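PDB 7DE9: transcriptional regulator from Arabidopsis thaliana, which acts as a cohesin cofactor in sister chromatid cohesion and DNA repair, and binds monomethylated histone H3 through its tudor domain. Local coordinates for residues Ser11-Arg16 with Gly30-Tyr35; Ile17-Pro22 with His42-Asp47. All blocks are in the same frame, centred on the assembly; numbering follows the deposited sequence.

From the N terminus the chain runs through the turn of Ser11-Arg16 straight into Ile17-Pro22, the strand that follows, so the two contacts share one continuous leading stretch. Interaction 1 closes a loop back from Gly30-Tyr35, on the next strand, and joins the turn to that strand. Interaction 2 reaches further, from Ile17-Pro22 past that strand to His42-Asp47. The segments alternate along the chain, so the two loops cross rather than nest. Strand 26-36 lies between strands 16-21 and 41-46 in the antiparallel sheet; Val31 and Glu33 of interaction 1 probably hydrogen-bond through their backbone to Ile45 and Leu43 of interaction 2.

Interaction 1 (Ser11-Arg16 with Gly30-Tyr35); sequences SLVGSR and GVVESY
With chi1 of Val13 at 176°, CG1 stands anti to the backbone N and reaches Glu33 O, while CG2 lies beside that N and reaches Tyr35; Val32, at -176°, likewise sets CG1 anti to its N, facing CA of Val13. CG2 of Val13 is 3.7 Å from CB of Tyr35, the two side chains crossing at about a right angle. An alanine in place of Val13 would remove both methyls and probably leave a gap between the turn and the backbone of Glu33 and Ser34 and CB of Tyr35. Val32, which has the most surface covered by the contact, packs against the turn: its CB is 3.6 Å from Leu12 O, and its CG2 meets CG of Leu12 at 4.0 Å. Leu12 in turn packs on Leu56, which ties the turn to a later loop.

Two backbone bonds join the turn to strand 26-36. Gly14 N donates to Val32 O at 2.7 Å. Val32 N answers with a bond of 2.9 Å to Ser15 O, so both polar backbone atoms of Val32 are engaged by the turn. Ser15 O also takes a CA-H contact from Val31, and Arg16 CA gives one to Gly30 O at 3.3 Å. Gly14 has a positive phi, where a side chain would jam against the preceding carbonyl. This is a type II beta turn from Leu12 to Ser15, closed by Ser15 N to Leu12 O, leading into the antiparallel non-hydrogen-bonded pair Arg16-Val31, where strand 16-21 of the tudor domain begins.

Interaction 2 (Ile17-Pro22 with His42-Asp47); sequences IKVWWP and HLVIYD
Tyr46 meets Trp21 and Val19 across the interior of the tudor domain, an SH3-like fold whose strongly bent sheet brings strands 17-21 and 42-46 face to face at 97°, their axes 9.2 Å apart. Tyr46 has the most surface buried, and its phenol reaches over to the first strand. Val19 approaches the edge of that ring near its plane: its CB lies 3.4 Å from OH of Tyr46, and CG1 and CG2 lie beside the same oxygen, the side chains crossing at about a right angle. Val44 joins the pair from the second strand. Its CG1 is 4.4 Å from CG2 of Val19 and sits 3.8 Å above the plane of the Tyr46 ring, offset toward the rim. Trp21 turns an edge toward the face of Tyr46 in an offset edge-to-face pair, the planes at 88° and the centroid of its five-membered ring 5.6 Å from that of Tyr46. The hydroxyl of Tyr46 is hydrogen-bonded to Glu52 OE1, which would help fix the ring's position.

The bound histone peptide uses the same residues: a basic side chain makes a cation-pi contact with Trp21, and a modified side chain packs on both Trp21 and Tyr46. Ile17 CD1 touches Val44 CG2 at 4.1 Å.

Interaction 1 (Ser11-Arg16 with Gly30-Tyr35)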
# COMPACT_ATOMS: atom_id res chain seq x y z
N SER A 11 0.10 6.51 -11.50
CA SER A 11 -0.25 7.85 -11.01
C SER A 11 -0.28 7.92 -9.48
O SER A 11 -0.28 9.01 -8.91
CB SER A 11 -1.59 8.28 -11.58
OG SER A 11 -2.63 7.40 -11.16
N LEU A 12 -0.31 6.77 -8.82
CA LEU A 12 -0.43 6.73 -7.37
C LEU A 12 0.90 6.98 -6.66
O LEU A 12 0.94 7.32 -5.48
CB LEU A 12 -1.02 5.39 -6.93
CG LEU A 12 -1.56 5.32 -5.50
CD1 LEU A 12 -2.66 6.36 -5.31
CD2 LEU A 12 -2.08 3.93 -5.23
N VAL A 13 1.99 6.79 -7.40
CA VAL A 13 3.32 6.94 -6.83
C VAL A 13 3.48 8.34 -6.25
O VAL A 13 3.05 9.32 -6.86
CB VAL A 13 4.42 6.67 -7.87
CG1 VAL A 13 5.80 6.92 -7.28
CG2 VAL A 13 4.32 5.23 -8.39
N GLY A 14 4.05 8.43 -5.06
CA GLY A 14 4.26 9.71 -4.41
C GLY A 14 3.18 10.04 -3.40
O GLY A 14 3.37 10.88 -2.52
N SER A 15 2.03 9.37 -3.52
CA SER A 15 0.90 9.62 -2.63
C SER A 15 1.04 8.94 -1.28
O SER A 15 1.55 7.82 -1.18
CB SER A 15 -0.40 9.16 -3.30
OG SER A 15 -0.69 9.96 -4.43
N ARG A 16 0.57 9.62 -0.25
CA ARG A 16 0.39 9.02 1.06
C ARG A 16 -0.94 8.30 1.09
O ARG A 16 -1.97 8.88 0.75
CB ARG A 16 0.44 10.07 2.17
CG ARG A 16 1.81 10.69 2.40
CD ARG A 16 1.67 12.03 3.11
NE ARG A 16 0.99 13.02 2.27
CZ ARG A 16 0.79 14.29 2.61
NH1 ARG A 16 1.22 14.74 3.79
NH2 ARG A 16 0.17 15.11 1.78
N GLY A 30 1.29 4.93 4.95
CA GLY A 30 2.54 4.80 4.23
C GLY A 30 2.55 5.68 3.00
O GLY A 30 1.61 6.42 2.73
N VAL A 31 3.65 5.60 2.26
CA VAL A 31 3.75 6.31 0.99
C VAL A 31 4.01 5.30 -0.13
O VAL A 31 4.71 4.30 0.06
CB VAL A 31 4.86 7.38 1.03
CG1 VAL A 31 6.23 6.73 1.21
CG2 VAL A 31 4.84 8.22 -0.22
N VAL A 32 3.41 5.55 -1.29
CA VAL A 32 3.68 4.75 -2.47
C VAL A 32 4.97 5.24 -3.13
O VAL A 32 5.01 6.34 -3.69
CB VAL A 32 2.53 4.83 -3.48
CG1 VAL A 32 2.79 3.90 -4.65
CG2 VAL A 32 1.23 4.48 -2.79
N GLU A 33 6.02 4.43 -3.04
CA GLU A 33 7.33 4.83 -3.53
C GLU A 33 7.58 4.49 -4.99
O GLU A 33 8.33 5.18 -5.68
CB GLU A 33 8.42 4.21 -2.66
CG GLU A 33 9.79 4.85 -2.88
CD GLU A 33 10.88 3.83 -3.12
OE1 GLU A 33 10.94 2.83 -2.38
OE2 GLU A 33 11.67 4.03 -4.07
N SER A 34 6.98 3.41 -5.48
CA SER A 34 7.16 3.04 -6.88
C SER A 34 6.04 2.14 -7.39
O SER A 34 5.23 1.66 -6.61
CB SER A 34 8.50 2.34 -7.08
OG SER A 34 8.60 1.22 -6.23
N TYR A 35 6.03 1.93 -8.70
CA TYR A 35 5.06 1.07 -9.36
C TYR A 35 5.73 0.21 -10.43
O TYR A 35 6.43 0.72 -11.31
CB TYR A 35 3.94 1.91 -9.99
CG TYR A 35 2.91 1.11 -10.76
CD1 TYR A 35 2.06 0.23 -10.10
CD2 TYR A 35 2.77 1.26 -12.13
CE1 TYR A 35 1.11 -0.49 -10.80
CE2 TYR A 35 1.82 0.55 -12.83
CZ TYR A 35 0.99 -0.32 -12.16
OH TYR A 35 0.05 -1.03 -12.87

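Interaction 2 (Ile17-Pro22 with His42-Asp47)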
# COMPACT_ATOMS: atom_id res chain seq x y z
N ILE A 17 -0.92 7.04 1.49
CA ILE A 17 -2.14 6.25 1.56
C ILE A 17 -2.24 5.53 2.89
O ILE A 17 -1.28 5.44 3.64
CB ILE A 17 -2.23 5.22 0.42
CG1 ILE A 17 -1.18 4.12 0.59
CG2 ILE A 17 -2.08 5.91 -0.94
CD1 ILE A 17 -1.30 3.03 -0.46
N LYS A 18 -3.44 5.04 3.19
CA LYS A 18 -3.59 4.12 4.30
C LYS A 18 -4.09 2.79 3.77
O LYS A 18 -5.04 2.74 2.97
CB LYS A 18 -4.51 4.69 5.38
CG LYS A 18 -5.86 5.18 4.91
CD LYS A 18 -6.47 6.08 5.98
CE LYS A 18 -7.98 5.98 6.01
NZ LYS A 18 -8.56 6.85 7.07
N VAL A 19 -3.42 1.73 4.18
CA VAL A 19 -3.69 0.39 3.69
C VAL A 19 -4.34 -0.43 4.80
O VAL A 19 -3.88 -0.41 5.94
CB VAL A 19 -2.40 -0.32 3.20
CG1 VAL A 19 -2.73 -1.66 2.59
CG2 VAL A 19 -1.65 0.55 2.19
N TRP A 20 -5.41 -1.12 4.45
CA TRP A 20 -6.15 -1.95 5.40
C TRP A 20 -5.49 -3.32 5.58
O TRP A 20 -5.33 -4.07 4.62
CB TRP A 20 -7.60 -2.11 4.92
CG TRP A 20 -8.46 -2.98 5.75
CD1 TRP A 20 -8.83 -4.26 5.48
CD2 TRP A 20 -9.09 -2.63 6.99
NE1 TRP A 20 -9.64 -4.73 6.48
CE2 TRP A 20 -9.81 -3.75 7.42
CE3 TRP A 20 -9.10 -1.47 7.78
CZ2 TRP A 20 -10.55 -3.76 8.61
CZ3 TRP A 20 -9.83 -1.48 8.95
CH2 TRP A 20 -10.54 -2.61 9.36
N TRP A 21 -5.10 -3.63 6.81
CA TRP A 21 -4.68 -4.98 7.17
C TRP A 21 -5.83 -5.65 7.91
O TRP A 21 -6.14 -5.29 9.07
CB TRP A 21 -3.42 -4.97 8.05
CG TRP A 21 -2.17 -4.52 7.37
CD1 TRP A 21 -2.07 -3.68 6.30
CD2 TRP A 21 -0.84 -4.90 7.70
NE1 TRP A 21 -0.75 -3.50 5.96
CE2 TRP A 21 0.03 -4.25 6.80
CE3 TRP A 21 -0.28 -5.73 8.69
CZ2 TRP A 21 1.41 -4.41 6.85
CZ3 TRP A 21 1.09 -5.88 8.73
CH2 TRP A 21 1.92 -5.22 7.82
N PRO A 22 -6.50 -6.59 7.23
CA PRO A 22 -7.70 -7.26 7.73
C PRO A 22 -7.46 -7.98 9.05
O PRO A 22 -8.34 -7.98 9.92
CB PRO A 22 -8.03 -8.26 6.63
CG PRO A 22 -7.45 -7.68 5.40
CD PRO A 22 -6.22 -6.95 5.82
N HIS A 42 2.60 -2.09 -6.47
CA HIS A 42 3.03 -0.85 -5.82
C HIS A 42 3.92 -1.16 -4.63
O HIS A 42 3.62 -2.07 -3.87
CB HIS A 42 1.84 -0.03 -5.34
CG HIS A 42 1.03 0.58 -6.44
ND1 HIS A 42 -0.02 -0.08 -7.04
CD2 HIS A 42 1.12 1.79 -7.04
CE1 HIS A 42 -0.55 0.70 -7.97
NE2 HIS A 42 0.12 1.84 -7.98
N LEU A 43 4.99 -0.40 -4.46
CA LEU A 43 5.82 -0.54 -3.28
C LEU A 43 5.36 0.48 -2.26
O LEU A 43 5.41 1.68 -2.52
CB LEU A 43 7.30 -0.34 -3.61
CG LEU A 43 8.28 -0.33 -2.44
CD1 LEU A 43 8.25 -1.65 -1.68
CD2 LEU A 43 9.68 -0.06 -2.95
N VAL A 44 4.89 0.01 -1.11
CA VAL A 44 4.44 0.90 -0.05
C VAL A 44 5.42 0.86 1.12
O VAL A 44 5.75 -0.22 1.65
CB VAL A 44 3.03 0.53 0.45
CG1 VAL A 44 2.61 1.41 1.63
CG2 VAL A 44 2.02 0.66 -0.69
N ILE A 45 5.92 2.04 1.49
CA ILE A 45 6.79 2.16 2.65
C ILE A 45 5.98 2.76 3.77
O ILE A 45 5.48 3.88 3.65
CB ILE A 45 8.04 3.02 2.37
CG1 ILE A 45 9.09 2.23 1.58
CG2 ILE A 45 8.69 3.47 3.67
CD1 ILE A 45 8.78 2.08 0.13
N TYR A 46 5.83 2.01 4.87
CA TYR A 46 4.98 2.43 5.98
C TYR A 46 5.68 3.32 7.00
O TYR A 46 6.91 3.29 7.14
CB TYR A 46 4.43 1.19 6.70
CG TYR A 46 3.42 0.42 5.87
CD1 TYR A 46 2.09 0.81 5.82
CD2 TYR A 46 3.81 -0.71 5.15
CE1 TYR A 46 1.16 0.11 5.07
CE2 TYR A 46 2.89 -1.42 4.40
CZ TYR A 46 1.57 -1.01 4.36
OH TYR A 46 0.65 -1.71 3.61
N ASP A 47 4.88 4.11 7.70
CA ASP A 47 5.31 4.94 8.82
C ASP A 47 6.23 4.21 9.80
O ASP A 47 7.20 4.77 10.29
CB ASP A 47 4.10 5.46 9.60
CG ASP A 47 3.56 6.76 9.05
OD1 ASP A 47 4.29 7.43 8.29
OD2 ASP A 47 2.41 7.11 9.38